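Long-range contacts in putative hydrolase YdeN (Bacillus subtilis, PDB 1UXO), which is probably a serine hydrolase of the alpha/beta-hydrolase fold, though its substrate is not established: residues T18-F22 and F167-F173; T4-I10 and N66-H72; S99-L105 and I141-S147. The protein carries 2 engineered substitutions. All coordinates share one frame; numbering follows the deposited sequence.

Contact 1. Residues T18-F22 and F167-F173; sequences TNHWF and FLEDEGF
Phe167 meets Trp21 mainly through its backbone. Its carbonyl O lies at the edge of the indole and takes a weak, strongly bent bond from NE1 (Trp21 NE1 to Phe167 O 3.0 Å, 124° at the hydrogen), while the Phe167 ring turns off toward Val98 and Ile134 of strands 92-98 and 128-136. Leu168 comes next. Leu168 CD2 sits over one face of the His20 imidazole, 3.7 Å from the ring centroid, and CB of Asn19 covers the opposite face, so a flat ring is sandwiched between aliphatic carbons.

At Glu169 the contact becomes polar. Glu169 N donates to His20 ND1 over 3.0 Å, using that nitrogen as an acceptor although the donor lies 28° out of the ring plane. The side chain starts with CG between the backbone N and the carbonyl carbon (chi1 66°) and then runs extended, which carries its carboxylate across to the 18-22 loop. There Glu169 OE1 accepts two bonds from the same face of its plane: one from His20 N (2.9 Å) on the anti side, one from Asn19 ND2 (3.1 Å) on the syn side. Asn19 OD1 is tied to Ser16 N within its own loop, which holds the amide with ND2 toward Glu169. Replacing Glu169 by an alanine would probably leave His20 N and the Asn19 amide without their shared acceptor and the type II' turn of Asn19 to Phe22 less firmly held.

Phe173 ends the walk: Phe173 CB packs on Trp21 CD1 at 4.1 Å, and its carbonyl O approaches the indole edge. The segment directly follows His166, the predicted histidine of the charge relay, and such a loop beyond the last strand is where alpha/beta hydrolases carry that residue.

Contact 2. Residues T4-I10 and N66-H72; sequences TKQVYII and NTYLVAH
Val7 and Tyr68 lie level on two adjacent parallel strands, and so do Ile9 and Val70; all four side chains stand on one face of the sheet. Gln6 with Thr67, Tyr8 with Leu69 and Ile10 with Ala71 fill the other. Six backbone bonds set this register, from Gln6 N to Asn66 O at one end to His72 N to Ile10 O (2.8 Å) at the other. The strand axes approach to 4.7 Å at their closest and run 15° from parallel.

On the Val7 face the contact is diagonal. CG1 of Val7 is anti to the backbone N (chi1 174°), which turns it forward to meet Val70 CG2 at 4.1 Å, two residues beyond its level partner Tyr68. Two beta-branched residues suit this spot, since a branch at CB puts one methyl toward the neighbouring strand. Across the sheet, the Tyr8 ring is the main bump. Tyr8 CD2 settles between two methyls of the neighbouring strand, Leu69 CD2 at the ring edge (4.0 Å) and Thr67 CG2 (4.0 Å), while Gln6 NE2 lies over one ring face. Further on, Ile10 bends its CD1 over the strand to within 3.7 Å of Val70 O, toward the base of Leu69.

Strand 67-72 leads straight into Ser73, the predicted charge-relay serine, as the strand before the nucleophile does in alpha/beta hydrolases; His72 NE2 bonds to His166 O. Ala71 carries a mere methyl, consistent with the close approach of helix 75-84, whose Cys76 and Ile79 touch it. Tyr8 OH bonds to Thr62 OG1, and Gln6 NE2 to Asp37 on strand 35-39. On the other face, helix 22-31 covers Val7 and Ile9, and helix 177-188 covers Val7, Tyr68 and Val70. Strand 35-39 pairs with the far side of 6-10, and strand 92-98 with that of 67-72.

Contact 3. Residues S99-L105 and I141-S147; sequences SGFAKSL and IVPFSFS
Phe146 projects from the first turn of a helix into the loop 99-105, and its side chain can be followed outward atom by atom. Phe146 CB rests on Phe101 CB at 4.3 Å. Phe146 CG lies beneath the Lys103 methylene CE, 3.5 Å away, and CE stands almost exactly over the ring centre, 7° off the normal. Lysine suits this place because its extended chain lays aliphatic carbons over the face before Lys103 NZ, a cation-pi partner, lies over the CD1 side of the same face, 4.4 Å from the Phe146 centroid. On the other flank Phe146 CD2 touches Leu105 CD2 (3.9 Å). Phe146 CE2 comes within 3.3 Å of Ser104 O at the ring edge, where the aromatic hydrogens are slightly positive. At the tip, Phe146 CZ lies under Lys103 CE (3.8 Å) and near Ser104 O. The opposite face rests on Pro143 CD.

Beside it Val142 wedges under the loop: Val142 CG2 meets Phe101 CD2 at 3.6 Å, and both Val142 methyls abut Ser99 O, which is buried without a polar partner in the model. Ser147 OG donates to Gly100 O (2.7 Å), and a water bridges Ala102 N to Phe146 O.

Ile141 N and Val142 N donate to OD1 of Asp139, the predicted charge-relay aspartate, and Ile141 packs by His166. The contact thus fastens the loop leaving strand 92-98 to the start of helix 144-153. Lys103 NZ makes a salt bridge to Asp149 on the same helix, Ser147 packs on strand 128-136, and Phe144 on strands 128-136 and 157-161.

From the N terminus, strand 6-10 opens contact 2, and the chain then passes 18-22, the first half of contact 1, before strand 67-72 returns to pair with 6-10. Contacts 1 and 2 therefore cross. Contact 3 opens after contact 2 has closed, joining 99-105 to 141-147, and lies wholly within the long loop that contact 1 completes at 167-173. Contact 2 pairs two adjacent inner strands, contact 1 joins two loops, and contact 3 joins a loop to a helix start. They meet near His72 and Ser99: Trp21 and Leu168 pack on His72, and the Phe167 ring reaches Ser99, close to the predicted charge-relay residues Ser73, Asp139 and His166.

Contact 1. Residues T18-F22 and F167-F173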
loop_
_atom_site.group_PDB
_atom_site.type_symbol
_atom_site.label_atom_id
_atom_site.label_comp_id
_atom_site.label_asym_id
_atom_site.label_seq_id
_atom_site.Cartn_x
_atom_site.Cartn_y
_atom_site.Cartn_z
ATOM N N THR A 18 -6.935 11.521 6.802
ATOM C CA THR A 18 -7.425 11.576 8.161
ATOM C C THR A 18 -8.162 10.310 8.582
ATOM O O THR A 18 -8.531 10.182 9.769
ATOM C CB THR A 18 -8.399 12.777 8.396
ATOM O OG1 THR A 18 -9.517 12.671 7.500
ATOM C CG2 THR A 18 -7.718 14.112 8.183
ATOM N N ASN A 19 -8.414 9.407 7.634
ATOM C CA ASN A 19 -9.238 8.218 7.859
ATOM C C ASN A 19 -8.436 7.007 8.385
ATOM O O ASN A 19 -7.191 6.937 8.288
ATOM C CB ASN A 19 -9.934 7.781 6.567
ATOM C CG ASN A 19 -11.057 8.768 6.124
ATOM O OD1 ASN A 19 -11.034 9.315 4.985
ATOM N ND2 ASN A 19 -12.049 8.979 6.998
ATOM N N HIS A 20 -9.178 6.060 8.933
ATOM C CA HIS A 20 -8.667 4.722 9.255
ATOM C C HIS A 20 -7.480 4.807 10.234
ATOM O O HIS A 20 -7.517 5.605 11.208
ATOM C CB HIS A 20 -8.426 3.922 7.926
ATOM C CG HIS A 20 -9.585 4.029 6.979
ATOM N ND1 HIS A 20 -10.879 4.034 7.422
ATOM C CD2 HIS A 20 -9.647 4.170 5.637
ATOM C CE1 HIS A 20 -11.697 4.209 6.397
ATOM N NE2 HIS A 20 -10.966 4.274 5.300
ATOM N N TRP A 21 -6.445 4.052 9.946
ATOM C CA TRP A 21 -5.279 3.872 10.828
ATOM C C TRP A 21 -4.064 4.743 10.432
ATOM O O TRP A 21 -2.984 4.602 11.025
ATOM C CB TRP A 21 -4.903 2.382 10.903
ATOM C CG TRP A 21 -5.044 1.668 9.631
ATOM C CD1 TRP A 21 -6.179 1.048 9.163
ATOM C CD2 TRP A 21 -4.062 1.532 8.597
ATOM N NE1 TRP A 21 -5.958 0.544 7.917
ATOM C CE2 TRP A 21 -4.672 0.826 7.541
ATOM C CE3 TRP A 21 -2.728 1.947 8.448
ATOM C CZ2 TRP A 21 -4.005 0.519 6.355
ATOM C CZ3 TRP A 21 -2.055 1.624 7.258
ATOM C CH2 TRP A 21 -2.716 0.916 6.228
ATOM N N PHE A 22 -4.224 5.638 9.450
ATOM C CA PHE A 22 -3.071 6.371 8.912
ATOM C C PHE A 22 -2.498 7.369 9.943
ATOM O O PHE A 22 -1.288 7.424 10.144
ATOM C CB PHE A 22 -3.355 7.059 7.503
ATOM C CG PHE A 22 -4.212 6.224 6.554
ATOM C CD1 PHE A 22 -3.905 4.858 6.311
ATOM C CD2 PHE A 22 -5.349 6.748 5.929
ATOM C CE1 PHE A 22 -4.697 4.096 5.447
ATOM C CE2 PHE A 22 -6.106 5.975 5.066
ATOM C CZ PHE A 22 -5.794 4.645 4.850
ATOM N N PHE A 167 -10.098 -3.366 7.309
ATOM C CA PHE A 167 -9.238 -2.476 8.087
ATOM C C PHE A 167 -9.677 -0.989 8.031
ATOM O O PHE A 167 -8.869 -0.064 7.830
ATOM C CB PHE A 167 -7.770 -2.642 7.687
ATOM C CG PHE A 167 -7.245 -4.069 7.765
ATOM C CD1 PHE A 167 -6.988 -4.671 8.979
ATOM C CD2 PHE A 167 -6.990 -4.784 6.612
ATOM C CE1 PHE A 167 -6.486 -5.994 9.030
ATOM C CE2 PHE A 167 -6.507 -6.089 6.648
ATOM C CZ PHE A 167 -6.251 -6.691 7.850
ATOM N N LEU A 168 -10.973 -0.786 8.224
ATOM C CA LEU A 168 -11.593 0.539 8.211
ATOM C C LEU A 168 -11.933 1.078 9.605
ATOM O O LEU A 168 -12.206 0.300 10.548
ATOM C CB LEU A 168 -12.898 0.423 7.395
ATOM C CG LEU A 168 -12.786 -0.118 5.989
ATOM C CD1 LEU A 168 -14.203 -0.354 5.317
ATOM C CD2 LEU A 168 -12.023 0.920 5.178
ATOM N N GLU A 169 -11.984 2.415 9.733
ATOM C CA GLU A 169 -12.288 3.080 10.968
ATOM C C GLU A 169 -13.651 2.667 11.531
ATOM O O GLU A 169 -13.770 2.519 12.735
ATOM C CB GLU A 169 -12.253 4.620 10.820
ATOM C CG GLU A 169 -13.327 5.178 9.920
ATOM C CD GLU A 169 -13.045 6.608 9.481
ATOM O OE1 GLU A 169 -11.900 7.071 9.436
ATOM O OE2 GLU A 169 -14.000 7.297 9.157
ATOM N N ASP A 170 -14.642 2.416 10.672
ATOM C CA ASP A 170 -15.961 2.016 11.164
ATOM C C ASP A 170 -16.035 0.562 11.618
ATOM O O ASP A 170 -17.052 0.170 12.179
ATOM C CB ASP A 170 -17.012 2.234 10.086
ATOM C CG ASP A 170 -17.441 3.676 9.986
ATOM O OD1 ASP A 170 -17.011 4.517 10.818
ATOM O OD2 ASP A 170 -18.234 4.062 9.082
ATOM N N GLU A 171 -14.946 -0.196 11.412
ATOM C CA GLU A 171 -14.769 -1.540 11.968
ATOM C C GLU A 171 -13.858 -1.556 13.197
ATOM O O GLU A 171 -13.532 -2.621 13.739
ATOM C CB GLU A 171 -14.204 -2.481 10.878
ATOM C CG GLU A 171 -15.169 -2.668 9.720
ATOM C CD GLU A 171 -14.540 -3.076 8.388
ATOM O OE1 GLU A 171 -13.323 -2.932 8.181
ATOM O OE2 GLU A 171 -15.306 -3.544 7.513
ATOM N N GLY A 172 -13.438 -0.366 13.616
ATOM C CA GLY A 172 -12.594 -0.194 14.784
ATOM C C GLY A 172 -11.134 0.040 14.441
ATOM O O GLY A 172 -10.339 0.281 15.357
ATOM N N PHE A 173 -10.757 0.015 13.154
ATOM C CA PHE A 173 -9.337 0.112 12.777
ATOM C C PHE A 173 -8.853 1.561 12.606
ATOM O O PHE A 173 -8.482 1.984 11.501
ATOM C CB PHE A 173 -9.059 -0.749 11.550
ATOM C CG PHE A 173 -9.256 -2.227 11.820
ATOM C CD1 PHE A 173 -8.237 -2.974 12.343
ATOM C CD2 PHE A 173 -10.457 -2.853 11.582
ATOM C CE1 PHE A 173 -8.404 -4.331 12.642
ATOM C CE2 PHE A 173 -10.615 -4.237 11.889
ATOM C CZ PHE A 173 -9.596 -4.936 12.417
#

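Contact 2. Residues T4-I10 and N66-H72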
loop_
_atom_site.group_PDB
_atom_site.type_symbol
_atom_site.label_atom_id
_atom_site.label_comp_id
_atom_site.label_asym_id
_atom_site.label_seq_id
_atom_site.Cartn_x
_atom_site.Cartn_y
_atom_site.Cartn_z
ATOM N N THR A 4 18.436 8.855 5.518
ATOM C CA THR A 4 17.322 9.140 6.474
ATOM C C THR A 4 16.047 8.364 5.993
ATOM O O THR A 4 15.601 8.468 4.832
ATOM C CB THR A 4 17.065 10.695 6.608
ATOM O OG1 THR A 4 18.238 11.366 7.138
ATOM C CG2 THR A 4 16.010 10.949 7.657
ATOM N N LYS A 5 15.501 7.549 6.873
ATOM C CA LYS A 5 14.251 6.867 6.549
ATOM C C LYS A 5 13.085 7.812 6.286
ATOM O O LYS A 5 12.928 8.851 6.910
ATOM C CB LYS A 5 13.861 5.873 7.647
ATOM C CG LYS A 5 14.858 4.765 7.864
ATOM C CD LYS A 5 14.344 3.643 8.779
ATOM C CE LYS A 5 14.500 3.973 10.224
ATOM N NZ LYS A 5 15.948 4.087 10.617
ATOM N N GLN A 6 12.228 7.382 5.376
ATOM C CA GLN A 6 11.037 8.087 5.033
ATOM C C GLN A 6 9.977 7.049 4.744
ATOM O O GLN A 6 10.212 6.105 3.998
ATOM C CB GLN A 6 11.269 8.945 3.767
ATOM C CG GLN A 6 9.987 9.541 3.186
ATOM C CD GLN A 6 9.430 10.653 4.041
ATOM O OE1 GLN A 6 10.188 11.494 4.478
ATOM N NE2 GLN A 6 8.128 10.638 4.312
ATOM N N VAL A 7 8.793 7.225 5.311
ATOM C CA VAL A 7 7.715 6.279 5.060
ATOM C C VAL A 7 6.606 7.101 4.450
ATOM O O VAL A 7 6.266 8.168 4.997
ATOM C CB VAL A 7 7.201 5.690 6.357
ATOM C CG1 VAL A 7 5.996 4.821 6.091
ATOM C CG2 VAL A 7 8.320 4.948 7.047
ATOM N N TYR A 8 6.064 6.657 3.334
ATOM C CA TYR A 8 4.880 7.288 2.743
ATOM C C TYR A 8 3.684 6.369 2.935
ATOM O O TYR A 8 3.806 5.145 2.774
ATOM C CB TYR A 8 5.077 7.597 1.263
ATOM C CG TYR A 8 5.995 8.757 0.967
ATOM C CD1 TYR A 8 5.684 10.054 1.366
ATOM C CD2 TYR A 8 7.209 8.557 0.339
ATOM C CE1 TYR A 8 6.546 11.131 1.039
ATOM C CE2 TYR A 8 8.036 9.585 0.030
ATOM C CZ TYR A 8 7.731 10.862 0.425
ATOM O OH TYR A 8 8.596 11.888 0.108
ATOM N N ILE A 9 2.537 6.944 3.255
ATOM C CA ILE A 9 1.320 6.170 3.498
ATOM C C ILE A 9 0.268 6.611 2.490
ATOM O O ILE A 9 -0.028 7.823 2.378
ATOM C CB ILE A 9 0.846 6.367 4.931
ATOM C CG1 ILE A 9 1.891 5.915 5.924
ATOM C CG2 ILE A 9 -0.538 5.637 5.215
ATOM C CD1 ILE A 9 1.674 6.555 7.319
ATOM N N ILE A 10 -0.293 5.647 1.762
ATOM C CA ILE A 10 -1.216 5.943 0.646
ATOM C C ILE A 10 -2.549 5.205 0.829
ATOM O O ILE A 10 -2.613 3.968 0.926
ATOM C CB ILE A 10 -0.579 5.553 -0.732
ATOM C CG1 ILE A 10 0.788 6.169 -0.921
ATOM C CG2 ILE A 10 -1.547 5.943 -1.887
ATOM C CD1 ILE A 10 1.959 5.373 -0.470
ATOM N N ASN A 66 16.213 3.918 1.514
ATOM C CA ASN A 66 15.586 3.977 2.843
ATOM C C ASN A 66 14.171 4.586 2.838
ATOM O O ASN A 66 13.688 5.077 3.875
ATOM C CB ASN A 66 16.520 4.673 3.846
ATOM C CG ASN A 66 17.882 3.933 3.991
ATOM O OD1 ASN A 66 18.947 4.485 3.641
ATOM N ND2 ASN A 66 17.839 2.694 4.446
ATOM N N THR A 67 13.495 4.462 1.698
ATOM C CA THR A 67 12.077 4.846 1.567
ATOM C C THR A 67 11.206 3.629 1.610
ATOM O O THR A 67 11.514 2.608 0.958
ATOM C CB THR A 67 11.872 5.614 0.282
ATOM O OG1 THR A 67 12.799 6.710 0.239
ATOM C CG2 THR A 67 10.471 6.284 0.182
ATOM N N TYR A 68 10.056 3.768 2.291
ATOM C CA TYR A 68 9.101 2.678 2.438
ATOM C C TYR A 68 7.711 3.154 2.123
ATOM O O TYR A 68 7.315 4.264 2.512
ATOM C CB TYR A 68 9.100 2.133 3.863
ATOM C CG TYR A 68 10.434 1.576 4.277
ATOM C CD1 TYR A 68 10.690 0.207 4.257
ATOM C CD2 TYR A 68 11.450 2.420 4.667
ATOM C CE1 TYR A 68 11.951 -0.286 4.603
ATOM C CE2 TYR A 68 12.710 1.928 5.004
ATOM C CZ TYR A 68 12.942 0.583 4.971
ATOM O OH TYR A 68 14.175 0.119 5.324
ATOM N N LEU A 69 6.967 2.351 1.390
ATOM C CA LEU A 69 5.618 2.706 0.997
ATOM C C LEU A 69 4.617 1.736 1.639
ATOM O O LEU A 69 4.714 0.511 1.459
ATOM C CB LEU A 69 5.470 2.655 -0.544
ATOM C CG LEU A 69 6.554 3.311 -1.417
ATOM C CD1 LEU A 69 6.327 3.070 -2.913
ATOM C CD2 LEU A 69 6.557 4.831 -1.099
ATOM N N VAL A 70 3.651 2.288 2.346
ATOM C CA VAL A 70 2.578 1.541 2.971
ATOM C C VAL A 70 1.301 2.005 2.288
ATOM O O VAL A 70 0.978 3.184 2.311
ATOM C CB VAL A 70 2.498 1.829 4.476
ATOM C CG1 VAL A 70 1.259 1.125 5.132
ATOM C CG2 VAL A 70 3.809 1.429 5.133
ATOM N N ALA A 71 0.566 1.083 1.719
ATOM C CA ALA A 71 -0.646 1.429 0.980
ATOM C C ALA A 71 -1.816 0.612 1.460
ATOM O O ALA A 71 -1.620 -0.514 1.947
ATOM C CB ALA A 71 -0.403 1.185 -0.501
ATOM N N HIS A 72 -3.027 1.185 1.298
ATOM C CA HIS A 72 -4.238 0.524 1.639
ATOM C C HIS A 72 -5.176 0.434 0.437
ATOM O O HIS A 72 -5.395 1.420 -0.293
ATOM C CB HIS A 72 -4.957 1.244 2.798
ATOM C CG HIS A 72 -6.212 0.537 3.266
ATOM N ND1 HIS A 72 -7.401 1.212 3.463
ATOM C CD2 HIS A 72 -6.449 -0.755 3.628
ATOM C CE1 HIS A 72 -8.323 0.356 3.887
ATOM N NE2 HIS A 72 -7.777 -0.837 4.006
#

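Contact 3. Residues S99-L105 and I141-S147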
loop_
_atom_site.group_PDB
_atom_site.type_symbol
_atom_site.label_atom_id
_atom_site.label_comp_id
_atom_site.label_asym_id
_atom_site.label_seq_id
_atom_site.Cartn_x
_atom_site.Cartn_y
_atom_site.Cartn_z
ATOM N N SER A 99 -4.555 -4.996 2.319
ATOM C CA SER A 99 -5.684 -5.372 1.463
ATOM C C SER A 99 -5.366 -5.171 0.008
ATOM O O SER A 99 -6.225 -4.706 -0.759
ATOM C CB SER A 99 -6.906 -4.605 1.856
ATOM O OG SER A 99 -7.118 -4.706 3.223
ATOM N N GLY A 100 -4.122 -5.494 -0.368
ATOM C CA GLY A 100 -3.673 -5.312 -1.739
ATOM C C GLY A 100 -4.343 -6.260 -2.729
ATOM O O GLY A 100 -4.719 -7.419 -2.402
ATOM N N PHE A 101 -4.456 -5.797 -3.958
ATOM C CA PHE A 101 -5.038 -6.588 -5.008
ATOM C C PHE A 101 -4.473 -6.060 -6.352
ATOM O O PHE A 101 -3.991 -4.914 -6.418
ATOM C CB PHE A 101 -6.579 -6.527 -4.992
ATOM C CG PHE A 101 -7.133 -5.136 -5.157
ATOM C CD1 PHE A 101 -7.608 -4.695 -6.388
ATOM C CD2 PHE A 101 -7.160 -4.265 -4.068
ATOM C CE1 PHE A 101 -8.108 -3.407 -6.536
ATOM C CE2 PHE A 101 -7.664 -2.964 -4.202
ATOM C CZ PHE A 101 -8.126 -2.522 -5.436
ATOM N N ALA A 102 -4.501 -6.909 -7.378
ATOM C CA ALA A 102 -4.001 -6.551 -8.729
ATOM C C ALA A 102 -4.947 -7.038 -9.863
ATOM O O ALA A 102 -4.493 -7.295 -11.002
ATOM C CB ALA A 102 -2.610 -7.177 -8.944
ATOM N N LYS A 103 -6.235 -7.214 -9.547
ATOM C CA LYS A 103 -7.273 -7.555 -10.533
ATOM C C LYS A 103 -8.616 -6.963 -10.116
ATOM O O LYS A 103 -8.782 -6.488 -8.983
ATOM C CB LYS A 103 -7.416 -9.046 -10.711
ATOM C CG LYS A 103 -7.936 -9.827 -9.488
ATOM C CD LYS A 103 -7.562 -11.282 -9.630
ATOM C CE LYS A 103 -8.019 -12.098 -8.501
ATOM N NZ LYS A 103 -7.710 -13.552 -8.669
ATOM N N SER A 104 -9.577 -6.954 -11.047
ATOM C CA SER A 104 -10.866 -6.316 -10.817
ATOM C C SER A 104 -11.542 -6.788 -9.555
ATOM O O SER A 104 -11.632 -8.007 -9.309
ATOM C CB SER A 104 -11.820 -6.719 -11.962
ATOM O OG SER A 104 -13.114 -6.275 -11.734
ATOM N N LEU A 105 -12.081 -5.846 -8.798
ATOM C CA LEU A 105 -12.919 -6.130 -7.654
ATOM C C LEU A 105 -14.390 -6.213 -8.089
ATOM O O LEU A 105 -14.970 -5.221 -8.553
ATOM C CB LEU A 105 -12.769 -5.017 -6.607
ATOM C CG LEU A 105 -11.364 -4.826 -6.020
ATOM C CD1 LEU A 105 -11.487 -3.733 -4.968
ATOM C CD2 LEU A 105 -10.767 -6.116 -5.425
ATOM N N ILE A 141 -14.690 -6.684 0.560
ATOM C CA ILE A 141 -14.412 -5.720 -0.531
ATOM C C ILE A 141 -13.282 -6.229 -1.404
ATOM O O ILE A 141 -13.424 -6.364 -2.621
ATOM C CB ILE A 141 -14.111 -4.319 0.014
ATOM C CG1 ILE A 141 -15.343 -3.761 0.758
ATOM C CG2 ILE A 141 -13.708 -3.422 -1.177
ATOM C CD1 ILE A 141 -15.089 -2.491 1.573
ATOM N N VAL A 142 -12.146 -6.524 -0.763
ATOM C CA VAL A 142 -11.018 -7.212 -1.393
ATOM C C VAL A 142 -10.949 -8.663 -0.879
ATOM O O VAL A 142 -10.474 -8.911 0.219
ATOM C CB VAL A 142 -9.680 -6.519 -1.108
ATOM C CG1 VAL A 142 -8.574 -7.231 -1.865
ATOM C CG2 VAL A 142 -9.712 -5.062 -1.601
ATOM N N PRO A 143 -11.396 -9.621 -1.645
ATOM C CA PRO A 143 -11.377 -11.009 -1.159
ATOM C C PRO A 143 -9.981 -11.411 -0.802
ATOM O O PRO A 143 -8.983 -11.071 -1.491
ATOM C CB PRO A 143 -11.946 -11.807 -2.329
ATOM C CG PRO A 143 -12.724 -10.796 -3.096
ATOM C CD PRO A 143 -11.989 -9.495 -2.997
ATOM N N PHE A 144 -9.877 -12.076 0.343
ATOM C CA PHE A 144 -8.608 -12.594 0.824
ATOM C C PHE A 144 -7.769 -13.312 -0.206
ATOM O O PHE A 144 -6.545 -13.094 -0.281
ATOM C CB PHE A 144 -8.808 -13.500 2.066
ATOM C CG PHE A 144 -7.505 -14.041 2.615
ATOM C CD1 PHE A 144 -6.670 -13.226 3.359
ATOM C CD2 PHE A 144 -7.137 -15.381 2.385
ATOM C CE1 PHE A 144 -5.466 -13.744 3.863
ATOM C CE2 PHE A 144 -5.954 -15.898 2.916
ATOM C CZ PHE A 144 -5.107 -15.073 3.605
ATOM N N SER A 145 -8.417 -14.125 -1.038
ATOM C CA SER A 145 -7.723 -14.866 -2.099
ATOM C C SER A 145 -7.001 -13.958 -3.088
ATOM O O SER A 145 -5.957 -14.312 -3.629
ATOM C CB SER A 145 -8.719 -15.760 -2.860
ATOM O OG SER A 145 -9.693 -14.973 -3.497
ATOM N N PHE A 146 -7.572 -12.792 -3.341
ATOM C CA PHE A 146 -6.935 -11.822 -4.253
ATOM C C PHE A 146 -5.617 -11.282 -3.667
ATOM O O PHE A 146 -4.637 -10.978 -4.408
ATOM C CB PHE A 146 -7.854 -10.632 -4.481
ATOM C CG PHE A 146 -9.071 -10.879 -5.346
ATOM C CD1 PHE A 146 -9.762 -12.106 -5.398
ATOM C CD2 PHE A 146 -9.559 -9.816 -6.050
ATOM C CE1 PHE A 146 -10.908 -12.261 -6.179
ATOM C CE2 PHE A 146 -10.732 -9.942 -6.847
ATOM C CZ PHE A 146 -11.395 -11.161 -6.919
ATOM N N SER A 147 -5.577 -11.126 -2.342
ATOM C CA SER A 147 -4.391 -10.611 -1.658
ATOM C C SER A 147 -3.328 -11.708 -1.566
ATOM O O SER A 147 -2.154 -11.462 -1.755
ATOM C CB SER A 147 -4.743 -10.081 -0.263
ATOM O OG SER A 147 -5.574 -8.938 -0.358
HETATM O O HOH W 1 -5.014 -9.704 -6.810
HETATM O O HOH W 2 -8.389 -15.244 -6.323
#